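PDB 3CLV: Rab5 protein, putative from Plasmodium falciparum, which belongs to the Ras family, has the P-loop nucleotide-binding fold and holds guanosine-5'-diphosphate in its pocket. Local coordinates for residues C45-D53 and K192-Y203; I149-D158 and L178-T189. All coordinates share one frame; numbering follows the deposited sequence.

Both contacts reach one mixed six-stranded sheet, and their centres lie about 14 Å apart. Contact 1 packs outer strand 43-50 against helix 191-206. Contact 2 pairs strand 149-155 with the other outer strand, 179-183, and includes part of the GDP pocket. Along the chain, contact 2 is nested inside contact 1: 45-53 comes first, then 149-158, 178-189 and 192-203. Strand 179-183 is followed, after the 184-190 loop, by helix 191-206, and this brings the two contacts together. N193 and M197 of the helix touch I181, and E201 touches I149. The C-terminal helix thus spans the sheet between its two outermost strands, as in the Ras-like fold.

Contact 1: residues C45-D53 and K192-Y203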
loop_
_atom_site.group_PDB
_atom_site.type_symbol
_atom_site.label_atom_id
_atom_site.label_comp_id
_atom_site.label_asym_id
_atom_site.label_seq_id
_atom_site.Cartn_x
_atom_site.Cartn_y
_atom_site.Cartn_z
ATOM N N CYS A 45 9.083 7.910 0.716
ATOM C CA CYS A 45 10.078 8.496 -0.182
ATOM C C CYS A 45 10.348 7.539 -1.335
ATOM O O CYS A 45 10.026 6.360 -1.271
ATOM C CB CYS A 45 11.385 8.836 0.552
ATOM S SG CYS A 45 12.513 7.457 0.805
ATOM N N THR A 46 10.911 8.070 -2.416
ATOM C CA THR A 46 11.282 7.224 -3.555
ATOM C C THR A 46 12.793 7.279 -3.815
ATOM O O THR A 46 13.482 8.196 -3.367
ATOM C CB THR A 46 10.460 7.533 -4.827
ATOM O OG1 THR A 46 10.740 8.867 -5.279
ATOM C CG2 THR A 46 8.972 7.426 -4.541
ATOM N N TYR A 47 13.307 6.268 -4.503
ATOM C CA TYR A 47 14.713 6.217 -4.824
ATOM C C TYR A 47 14.891 5.325 -6.028
ATOM O O TYR A 47 14.254 4.267 -6.133
ATOM C CB TYR A 47 15.531 5.698 -3.637
ATOM C CG TYR A 47 17.016 5.727 -3.894
ATOM C CD1 TYR A 47 17.705 6.948 -3.933
ATOM C CD2 TYR A 47 17.729 4.549 -4.120
ATOM C CE1 TYR A 47 19.058 6.995 -4.169
ATOM C CE2 TYR A 47 19.099 4.582 -4.358
ATOM C CZ TYR A 47 19.753 5.816 -4.383
ATOM O OH TYR A 47 21.101 5.902 -4.628
ATOM N N VAL A 48 15.748 5.760 -6.947
ATOM C CA VAL A 48 15.965 5.016 -8.174
ATOM C C VAL A 48 17.390 4.485 -8.209
ATOM O O VAL A 48 18.342 5.216 -7.951
ATOM C CB VAL A 48 15.703 5.894 -9.413
ATOM C CG1 VAL A 48 15.948 5.097 -10.691
ATOM C CG2 VAL A 48 14.287 6.452 -9.382
ATOM N N VAL A 49 17.530 3.205 -8.508
ATOM C CA VAL A 49 18.827 2.618 -8.795
ATOM C C VAL A 49 18.809 2.274 -10.276
ATOM O O VAL A 49 17.906 1.578 -10.746
ATOM C CB VAL A 49 19.090 1.306 -7.994
ATOM C CG1 VAL A 49 20.409 0.658 -8.438
ATOM C CG2 VAL A 49 19.109 1.554 -6.488
ATOM N N ASN A 50 19.784 2.773 -11.022
ATOM C CA ASN A 50 19.995 2.234 -12.365
ATOM C C ASN A 50 21.192 1.293 -12.332
ATOM O O ASN A 50 22.305 1.704 -11.988
ATOM C CB ASN A 50 20.154 3.340 -13.415
ATOM C CG ASN A 50 20.234 2.786 -14.836
ATOM O OD1 ASN A 50 21.299 2.359 -15.281
ATOM N ND2 ASN A 50 19.103 2.786 -15.547
ATOM N N LEU A 51 20.945 0.029 -12.669
ATOM C CA LEU A 51 21.930 -1.035 -12.480
ATOM C C LEU A 51 23.131 -0.936 -13.423
ATOM O O LEU A 51 24.231 -1.360 -13.067
ATOM C CB LEU A 51 21.265 -2.413 -12.574
ATOM C CG LEU A 51 20.459 -2.909 -11.358
ATOM C CD1 LEU A 51 19.913 -4.285 -11.654
ATOM C CD2 LEU A 51 21.287 -2.945 -10.071
ATOM N N ASN A 52 22.907 -0.361 -14.606
ATOM C CA ASN A 52 23.974 -0.060 -15.570
ATOM C C ASN A 52 24.813 1.177 -15.227
ATOM O O ASN A 52 25.628 1.608 -16.046
ATOM C CB ASN A 52 23.378 0.156 -16.962
ATOM C CG ASN A 52 22.937 -1.126 -17.617
ATOM O OD1 ASN A 52 23.557 -2.175 -17.444
ATOM N ND2 ASN A 52 21.868 -1.048 -18.396
ATOM N N ASP A 53 24.601 1.755 -14.043
ATOM C CA ASP A 53 25.257 3.013 -13.662
ATOM C C ASP A 53 25.682 3.020 -12.196
ATOM O O ASP A 53 26.094 1.995 -11.651
ATOM C CB ASP A 53 24.339 4.209 -13.946
ATOM N N LYS A 192 23.620 3.429 0.221
ATOM C CA LYS A 192 23.180 3.225 -1.160
ATOM C C LYS A 192 23.212 1.741 -1.503
ATOM O O LYS A 192 22.337 1.250 -2.235
ATOM C CB LYS A 192 24.046 4.008 -2.166
ATOM C CG LYS A 192 23.847 5.532 -2.171
ATOM C CD LYS A 192 24.695 6.108 -3.325
ATOM C CE LYS A 192 25.400 7.408 -2.971
ATOM N NZ LYS A 192 24.704 8.574 -3.618
ATOM N N ASN A 193 24.189 1.034 -0.936
ATOM C CA ASN A 193 24.384 -0.397 -1.202
ATOM C C ASN A 193 23.193 -1.250 -0.731
ATOM O O ASN A 193 22.923 -2.309 -1.287
ATOM C CB ASN A 193 25.692 -0.901 -0.569
ATOM C CG ASN A 193 26.950 -0.522 -1.375
ATOM O OD1 ASN A 193 26.907 -0.337 -2.585
ATOM N ND2 ASN A 193 28.086 -0.454 -0.689
ATOM N N ILE A 194 22.462 -0.781 0.283
ATOM C CA ILE A 194 21.217 -1.478 0.655
ATOM C C ILE A 194 20.365 -1.663 -0.607
ATOM O O ILE A 194 19.872 -2.745 -0.902
ATOM C CB ILE A 194 20.371 -0.668 1.684
ATOM C CG1 ILE A 194 21.086 -0.545 3.031
ATOM C CG2 ILE A 194 18.962 -1.289 1.831
ATOM C CD1 ILE A 194 20.436 0.503 3.998
ATOM N N PHE A 195 20.193 -0.583 -1.349
ATOM C CA PHE A 195 19.287 -0.559 -2.465
ATOM C C PHE A 195 19.929 -1.143 -3.712
ATOM O O PHE A 195 19.224 -1.670 -4.563
ATOM C CB PHE A 195 18.772 0.868 -2.658
ATOM C CG PHE A 195 17.910 1.319 -1.510
ATOM C CD1 PHE A 195 16.547 1.034 -1.502
ATOM C CD2 PHE A 195 18.478 1.954 -0.403
ATOM C CE1 PHE A 195 15.754 1.419 -0.443
ATOM C CE2 PHE A 195 17.706 2.337 0.673
ATOM C CZ PHE A 195 16.333 2.068 0.662
ATOM N N TYR A 196 21.264 -1.111 -3.780
ATOM C CA TYR A 196 21.981 -1.773 -4.887
ATOM C C TYR A 196 21.721 -3.271 -4.828
ATOM O O TYR A 196 21.393 -3.890 -5.851
ATOM C CB TYR A 196 23.498 -1.519 -4.836
ATOM C CG TYR A 196 23.924 -0.077 -5.092
ATOM C CD1 TYR A 196 23.038 0.860 -5.616
ATOM C CD2 TYR A 196 25.231 0.335 -4.832
ATOM C CE1 TYR A 196 23.432 2.183 -5.842
ATOM C CE2 TYR A 196 25.631 1.647 -5.053
ATOM C CZ TYR A 196 24.727 2.560 -5.555
ATOM O OH TYR A 196 25.131 3.860 -5.789
ATOM N N MET A 197 21.866 -3.832 -3.626
ATOM C CA MET A 197 21.657 -5.252 -3.360
ATOM C C MET A 197 20.217 -5.676 -3.655
ATOM O O MET A 197 19.981 -6.706 -4.318
ATOM C CB MET A 197 22.036 -5.586 -1.912
ATOM C CG MET A 197 23.565 -5.534 -1.615
ATOM S SD MET A 197 23.966 -6.004 0.090
ATOM C CE MET A 197 23.744 -7.765 0.032
ATOM N N LEU A 198 19.258 -4.876 -3.170
ATOM C CA LEU A 198 17.840 -5.105 -3.455
ATOM C C LEU A 198 17.534 -5.059 -4.941
ATOM O O LEU A 198 16.838 -5.930 -5.456
ATOM C CB LEU A 198 16.958 -4.082 -2.730
ATOM C CG LEU A 198 16.807 -4.255 -1.214
ATOM C CD1 LEU A 198 15.959 -3.113 -0.625
ATOM C CD2 LEU A 198 16.185 -5.625 -0.901
ATOM N N ALA A 199 18.023 -4.022 -5.619
ATOM C CA ALA A 199 17.802 -3.868 -7.050
ATOM C C ALA A 199 18.393 -5.047 -7.851
ATOM O O ALA A 199 17.735 -5.572 -8.770
ATOM C CB ALA A 199 18.342 -2.514 -7.542
ATOM N N GLU A 200 19.611 -5.466 -7.500
ATOM C CA GLU A 200 20.222 -6.671 -8.118
ATOM C C GLU A 200 19.306 -7.899 -7.960
ATOM O O GLU A 200 19.071 -8.650 -8.901
ATOM C CB GLU A 200 21.605 -6.959 -7.508
ATOM C CG GLU A 200 22.667 -5.909 -7.855
ATOM C CD GLU A 200 23.916 -5.975 -6.974
ATOM O OE1 GLU A 200 23.898 -6.611 -5.895
ATOM O OE2 GLU A 200 24.931 -5.362 -7.361
ATOM N N GLU A 201 18.782 -8.082 -6.750
ATOM C CA GLU A 201 17.870 -9.172 -6.461
ATOM C C GLU A 201 16.518 -9.057 -7.215
ATOM O O GLU A 201 16.009 -10.056 -7.713
ATOM C CB GLU A 201 17.656 -9.264 -4.950
ATOM C CG GLU A 201 17.127 -10.601 -4.491
ATOM C CD GLU A 201 18.102 -11.755 -4.709
ATOM O OE1 GLU A 201 19.346 -11.554 -4.732
ATOM O OE2 GLU A 201 17.595 -12.878 -4.839
ATOM N N ILE A 202 15.942 -7.853 -7.303
ATOM C CA ILE A 202 14.710 -7.675 -8.084
ATOM C C ILE A 202 14.953 -8.062 -9.550
ATOM O O ILE A 202 14.149 -8.778 -10.145
ATOM C CB ILE A 202 14.140 -6.233 -8.009
ATOM C CG1 ILE A 202 13.629 -5.921 -6.599
ATOM C CG2 ILE A 202 13.002 -6.047 -9.017
ATOM C CD1 ILE A 202 13.415 -4.397 -6.349
ATOM N N TYR A 203 16.070 -7.597 -10.110
ATOM C CA TYR A 203 16.402 -7.846 -11.515
ATOM C C TYR A 203 16.562 -9.342 -11.783
ATOM O O TYR A 203 16.003 -9.880 -12.741
ATOM C CB TYR A 203 17.709 -7.143 -11.876
ATOM C CG TYR A 203 18.088 -7.282 -13.340
ATOM C CD1 TYR A 203 17.473 -6.495 -14.306
ATOM C CD2 TYR A 203 19.054 -8.205 -13.749
ATOM C CE1 TYR A 203 17.818 -6.610 -15.657
ATOM C CE2 TYR A 203 19.403 -8.332 -15.098
ATOM C CZ TYR A 203 18.777 -7.527 -16.037
ATOM O OH TYR A 203 19.097 -7.631 -17.375
#
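Strand 45-50 and helix 192-203 cross at -63°, with their segment axes 8.9 Å apart at closest approach, and V49 and L51 come nearest to Y196 and E200. No hydrogen bond joins the two segments. The contact is made by Y47, V49 and L51, which all point toward the helix. V49 straddles the helix surface with its two methyls. Its CG1 lies anti to the backbone N (chi1 174°) and sits 3.9 Å from A199 CB, where it also meets Y196 CD1. Its CG2 reaches back to F195, 3.9 Å from F195 CB. L51 follows the strand, in a type I turn from N50 to D53 closed by the bond from D53 N to N50 O. The L51 side chain forks over the helix. Its CD1 presses on Y203 CB at 3.6 Å, and its CD2 lies 3.9 Å from A199 CB and also touches E200 CG. The small A199 is therefore shared by V49 and L51. At the other end, the ring of Y47 lies obliquely to that of F195, with planes at 59° and centroids 5.7 Å apart. The Y47 hydroxyl meets the aliphatic part of K192, with OH 3.7 Å from CG, and the two side chains cross at about a right angle. The surface between the segments is thus almost wholly apolar. Strand 43-50 is an outer strand of the sheet, and Y47 and V49 make backbone bonds with F95 and I93 of its antiparallel neighbour, strand 92-99. F195 packs edge-to-face on F95, while Y47 and F195 both touch L27 of helix 20-29. At the far end Y203 OH hydrogen-bonds to N87 N, in the loop before strand 92-99.

Contact 2: residues I149-D158 and L178-T189; sequences IIILVANKID and LLFIQTSAKTGT. With GDP (guanosine-5'-diphosphate), chain D.
The guanine-recognition elements of the Ras-like fold meet here: N155-K156-I157-D158 forms the NKxD motif and S184-A185-K186 the SAK motif. Both lie at the ends of strands that pair in parallel, 149-155 with 179-183. L152 N donates to L179 O at 2.9 Å, nearly straight at 176°, and I181 N, A154 N and T183 N carry the ladder onward. On one face I151, V153 and I181 pack together, with V153 CG2 3.8 Å from I181 CG2. On the other, L152 CD2 and A154 CB lie against the ring of F180.

At the end of strand 149-155, N155 ties the two motifs together. Its side chain swings CG away from the backbone N (chi1 -166°), and N155 OD1 takes two bonds, from T183 OG1 at 2.9 Å and from A185 N at 3.3 Å. The A185 bond lies in the carbonyl plane, on a lone pair. N155 ND2 bonds to V18 O of the loop that fits a P-loop pattern. I157 N donates to T183 O at 3.2 Å.

The carboxylate of D158 takes two bonds from the guanine of GDP: N2 to OD1 at 2.8 Å and N1 to OD2 at 2.6 Å. A very short bond from S184 OG to OD2 is modelled, and its length is doubtful. S184 OG also accepts from T187 N, an ST motif. A water bridges D158 OD1 to K186 NZ. The backbone N atoms of A185 and K186 make weak bonds to GDP O6. K156 stretches its extended chain along the purine, and its NZ donates to GDP O4' at 3.0 Å and also to S17 O. A carboxylate at N1 and N2, beside backbone amides at O6, is typical of the Ras-family guanine site.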
loop_
_atom_site.group_PDB
_atom_site.type_symbol
_atom_site.label_atom_id
_atom_site.label_comp_id
_atom_site.label_asym_id
_atom_site.label_seq_id
_atom_site.Cartn_x
_atom_site.Cartn_y
_atom_site.Cartn_z
ATOM N N ILE A 149 11.544 -9.959 -0.853
ATOM C CA ILE A 149 13.005 -9.864 -0.825
ATOM C C ILE A 149 13.363 -9.105 0.451
ATOM O O ILE A 149 13.051 -7.913 0.586
ATOM C CB ILE A 149 13.574 -9.159 -2.089
ATOM C CG1 ILE A 149 13.181 -9.934 -3.348
ATOM C CG2 ILE A 149 15.100 -9.049 -1.977
ATOM C CD1 ILE A 149 13.356 -9.135 -4.661
ATOM N N ILE A 150 13.994 -9.806 1.393
ATOM C CA ILE A 150 14.290 -9.248 2.720
ATOM C C ILE A 150 15.787 -8.986 2.856
ATOM O O ILE A 150 16.612 -9.869 2.587
ATOM C CB ILE A 150 13.828 -10.171 3.867
ATOM C CG1 ILE A 150 12.318 -10.448 3.776
ATOM C CG2 ILE A 150 14.202 -9.573 5.232
ATOM C CD1 ILE A 150 11.900 -11.671 4.593
ATOM N N ILE A 151 16.109 -7.762 3.263
ATOM C CA ILE A 151 17.464 -7.384 3.628
ATOM C C ILE A 151 17.517 -6.978 5.107
ATOM O O ILE A 151 16.759 -6.099 5.567
ATOM C CB ILE A 151 18.072 -6.335 2.663
ATOM C CG1 ILE A 151 19.548 -6.060 2.998
ATOM C CG2 ILE A 151 17.210 -5.028 2.584
ATOM C CD1 ILE A 151 20.335 -5.590 1.736
ATOM N N LEU A 152 18.385 -7.663 5.846
ATOM C CA LEU A 152 18.571 -7.383 7.257
ATOM C C LEU A 152 19.707 -6.381 7.330
ATOM O O LEU A 152 20.776 -6.600 6.748
ATOM C CB LEU A 152 18.882 -8.668 8.028
ATOM C CG LEU A 152 19.202 -8.537 9.514
ATOM C CD1 LEU A 152 17.944 -8.082 10.283
ATOM C CD2 LEU A 152 19.698 -9.887 10.055
ATOM N N VAL A 153 19.463 -5.257 8.007
ATOM C CA VAL A 153 20.440 -4.158 8.017
ATOM C C VAL A 153 20.968 -3.947 9.431
ATOM O O VAL A 153 20.198 -3.687 10.369
ATOM C CB VAL A 153 19.863 -2.818 7.442
ATOM C CG1 VAL A 153 20.868 -1.638 7.607
ATOM C CG2 VAL A 153 19.460 -2.971 5.981
ATOM N N ALA A 154 22.288 -4.083 9.573
ATOM C CA ALA A 154 22.975 -3.810 10.831
ATOM C C ALA A 154 23.450 -2.364 10.798
ATOM O O ALA A 154 24.522 -2.063 10.256
ATOM C CB ALA A 154 24.154 -4.771 11.021
ATOM N N ASN A 155 22.636 -1.457 11.340
ATOM C CA ASN A 155 22.979 -0.040 11.322
ATOM C C ASN A 155 23.799 0.408 12.556
ATOM O O ASN A 155 23.785 -0.251 13.600
ATOM C CB ASN A 155 21.718 0.825 11.135
ATOM C CG ASN A 155 22.038 2.280 10.773
ATOM O OD1 ASN A 155 22.830 2.557 9.872
ATOM N ND2 ASN A 155 21.358 3.214 11.443
ATOM N N LYS A 156 24.502 1.532 12.399
ATOM C CA LYS A 156 25.290 2.189 13.471
ATOM C C LYS A 156 26.656 1.548 13.718
ATOM O O LYS A 156 27.206 1.640 14.824
ATOM C CB LYS A 156 24.502 2.319 14.776
ATOM C CG LYS A 156 23.105 2.962 14.593
ATOM C CD LYS A 156 22.701 3.636 15.893
ATOM C CE LYS A 156 21.201 3.894 15.960
ATOM N NZ LYS A 156 20.822 4.694 17.174
ATOM N N ILE A 157 27.201 0.912 12.685
ATOM C CA ILE A 157 28.498 0.236 12.808
ATOM C C ILE A 157 29.638 1.200 13.150
ATOM O O ILE A 157 30.690 0.760 13.624
ATOM C CB ILE A 157 28.859 -0.609 11.560
ATOM C CG1 ILE A 157 29.043 0.294 10.328
ATOM C CG2 ILE A 157 27.835 -1.748 11.383
ATOM C CD1 ILE A 157 29.594 -0.388 9.113
ATOM N N ASP A 158 29.421 2.503 12.926
ATOM C CA ASP A 158 30.384 3.537 13.320
ATOM C C ASP A 158 30.592 3.605 14.837
ATOM O O ASP A 158 31.597 4.146 15.303
ATOM C CB ASP A 158 29.924 4.904 12.819
ATOM C CG ASP A 158 28.603 5.311 13.419
ATOM O OD1 ASP A 158 28.601 5.888 14.531
ATOM O OD2 ASP A 158 27.566 5.029 12.794
ATOM N N LEU A 178 18.275 -14.475 3.868
ATOM C CA LEU A 178 18.110 -13.027 3.796
ATOM C C LEU A 178 19.376 -12.458 3.183
ATOM O O LEU A 178 20.473 -13.045 3.346
ATOM C CB LEU A 178 17.961 -12.446 5.214
ATOM C CG LEU A 178 17.034 -13.135 6.216
ATOM C CD1 LEU A 178 17.087 -12.425 7.558
ATOM C CD2 LEU A 178 15.606 -13.191 5.692
ATOM N N LEU A 179 19.222 -11.342 2.476
ATOM C CA LEU A 179 20.328 -10.430 2.236
ATOM C C LEU A 179 20.750 -9.790 3.568
ATOM O O LEU A 179 19.947 -9.667 4.508
ATOM C CB LEU A 179 19.934 -9.343 1.214
ATOM C CG LEU A 179 19.516 -9.832 -0.181
ATOM C CD1 LEU A 179 19.055 -8.657 -1.046
ATOM C CD2 LEU A 179 20.684 -10.550 -0.858
ATOM N N PHE A 180 22.029 -9.463 3.666
ATOM C CA PHE A 180 22.571 -8.833 4.878
ATOM C C PHE A 180 23.577 -7.729 4.523
ATOM O O PHE A 180 24.391 -7.883 3.618
ATOM C CB PHE A 180 23.182 -9.890 5.818
ATOM C CG PHE A 180 23.888 -9.306 7.021
ATOM C CD1 PHE A 180 23.159 -8.890 8.138
ATOM C CD2 PHE A 180 25.275 -9.176 7.038
ATOM C CE1 PHE A 180 23.807 -8.336 9.255
ATOM C CE2 PHE A 180 25.939 -8.619 8.155
ATOM C CZ PHE A 180 25.205 -8.211 9.268
ATOM N N ILE A 181 23.516 -6.604 5.240
ATOM C CA ILE A 181 24.470 -5.528 5.030
ATOM C C ILE A 181 24.713 -4.770 6.354
ATOM O O ILE A 181 23.831 -4.686 7.208
ATOM C CB ILE A 181 24.032 -4.607 3.849
ATOM C CG1 ILE A 181 25.152 -3.628 3.450
ATOM C CG2 ILE A 181 22.669 -3.907 4.156
ATOM C CD1 ILE A 181 25.048 -3.136 2.036
ATOM N N GLN A 182 25.935 -4.287 6.541
ATOM C CA GLN A 182 26.286 -3.483 7.707
ATOM C C GLN A 182 26.412 -2.047 7.241
ATOM O O GLN A 182 27.082 -1.779 6.245
ATOM C CB GLN A 182 27.615 -3.944 8.296
ATOM C CG GLN A 182 27.562 -5.293 8.987
ATOM C CD GLN A 182 28.897 -5.637 9.601
ATOM O OE1 GLN A 182 29.322 -4.989 10.555
ATOM N NE2 GLN A 182 29.580 -6.638 9.048
ATOM N N THR A 183 25.750 -1.132 7.952
ATOM C CA THR A 183 25.668 0.260 7.503
ATOM C C THR A 183 25.941 1.291 8.609
ATOM O O THR A 183 25.851 0.993 9.808
ATOM C CB THR A 183 24.269 0.595 6.866
ATOM O OG1 THR A 183 23.251 0.483 7.866
ATOM C CG2 THR A 183 23.943 -0.320 5.687
ATOM N N SER A 184 26.282 2.503 8.175
ATOM C CA SER A 184 26.239 3.676 9.034
ATOM C C SER A 184 25.556 4.814 8.284
ATOM O O SER A 184 26.040 5.280 7.246
ATOM C CB SER A 184 27.640 4.074 9.544
ATOM O OG SER A 184 27.572 5.245 10.376
ATOM N N ALA A 185 24.395 5.240 8.787
ATOM C CA ALA A 185 23.761 6.478 8.303
ATOM C C ALA A 185 24.643 7.681 8.622
ATOM O O ALA A 185 24.676 8.645 7.868
ATOM C CB ALA A 185 22.377 6.661 8.931
ATOM N N LYS A 186 25.345 7.618 9.751
ATOM C CA LYS A 186 26.242 8.710 10.177
ATOM C C LYS A 186 27.370 8.972 9.165
ATOM O O LYS A 186 27.557 10.104 8.718
ATOM C CB LYS A 186 26.769 8.463 11.600
ATOM C CG LYS A 186 27.541 9.667 12.219
ATOM C CD LYS A 186 27.973 9.411 13.657
ATOM C CE LYS A 186 28.974 10.477 14.149
ATOM N NZ LYS A 186 29.196 10.287 15.621
ATOM N N THR A 187 28.105 7.929 8.774
ATOM C CA THR A 187 29.224 8.114 7.831
ATOM C C THR A 187 28.798 7.943 6.373
ATOM O O THR A 187 29.516 8.345 5.456
ATOM C CB THR A 187 30.413 7.168 8.152
ATOM O OG1 THR A 187 30.027 5.801 7.931
ATOM C CG2 THR A 187 30.861 7.335 9.596
ATOM N N GLY A 188 27.618 7.352 6.160
ATOM C CA GLY A 188 27.147 7.029 4.805
ATOM C C GLY A 188 27.537 5.632 4.317
ATOM O O GLY A 188 27.168 5.224 3.209
ATOM N N THR A 189 28.274 4.896 5.137
ATOM C CA THR A 189 28.750 3.560 4.755
ATOM C C THR A 189 27.619 2.592 4.360
ATOM O O THR A 189 26.751 2.291 5.175
ATOM C CB THR A 189 29.591 2.939 5.888
ATOM O OG1 THR A 189 30.731 3.779 6.132
ATOM C CG2 THR A 189 30.069 1.542 5.513
HETATM P PB GDP D . 14.303 5.627 13.639
HETATM O O1B GDP D . 13.723 6.340 12.460
HETATM O O2B GDP D . 13.415 5.779 14.853
HETATM O O3B GDP D . 14.525 4.157 13.387
HETATM O O3A GDP D . 15.772 6.212 14.002
HETATM P PA GDP D . 16.300 7.718 13.700
HETATM O O1A GDP D . 15.339 8.742 14.282
HETATM O O2A GDP D . 16.664 7.945 12.266
HETATM O "O5'" GDP D . 17.642 7.742 14.586
HETATM C "C5'" GDP D . 17.620 7.592 16.011
HETATM C "C4'" GDP D . 18.920 8.183 16.569
HETATM O "O4'" GDP D . 20.041 7.399 16.155
HETATM C "C3'" GDP D . 19.222 9.613 16.128
HETATM O "O3'" GDP D . 19.834 10.234 17.266
HETATM C "C2'" GDP D . 20.261 9.469 15.014
HETATM O "O2'" GDP D . 21.148 10.588 14.881
HETATM C "C1'" GDP D . 21.003 8.228 15.486
HETATM N N9 GDP D . 21.536 7.444 14.368
HETATM C C8 GDP D . 20.841 6.991 13.302
HETATM N N7 GDP D . 21.650 6.299 12.478
HETATM C C5 GDP D . 22.883 6.294 13.035
HETATM C C6 GDP D . 24.210 5.733 12.691
HETATM O O6 GDP D . 24.356 5.069 11.636
HETATM N N1 GDP D . 25.239 5.958 13.552
HETATM C C2 GDP D . 25.101 6.661 14.706
HETATM N N2 GDP D . 26.185 6.826 15.507
HETATM N N3 GDP D . 23.910 7.226 15.081
HETATM C C4 GDP D . 22.798 7.057 14.293
HETATM O O HOH W 1 30.108 7.538 16.172
#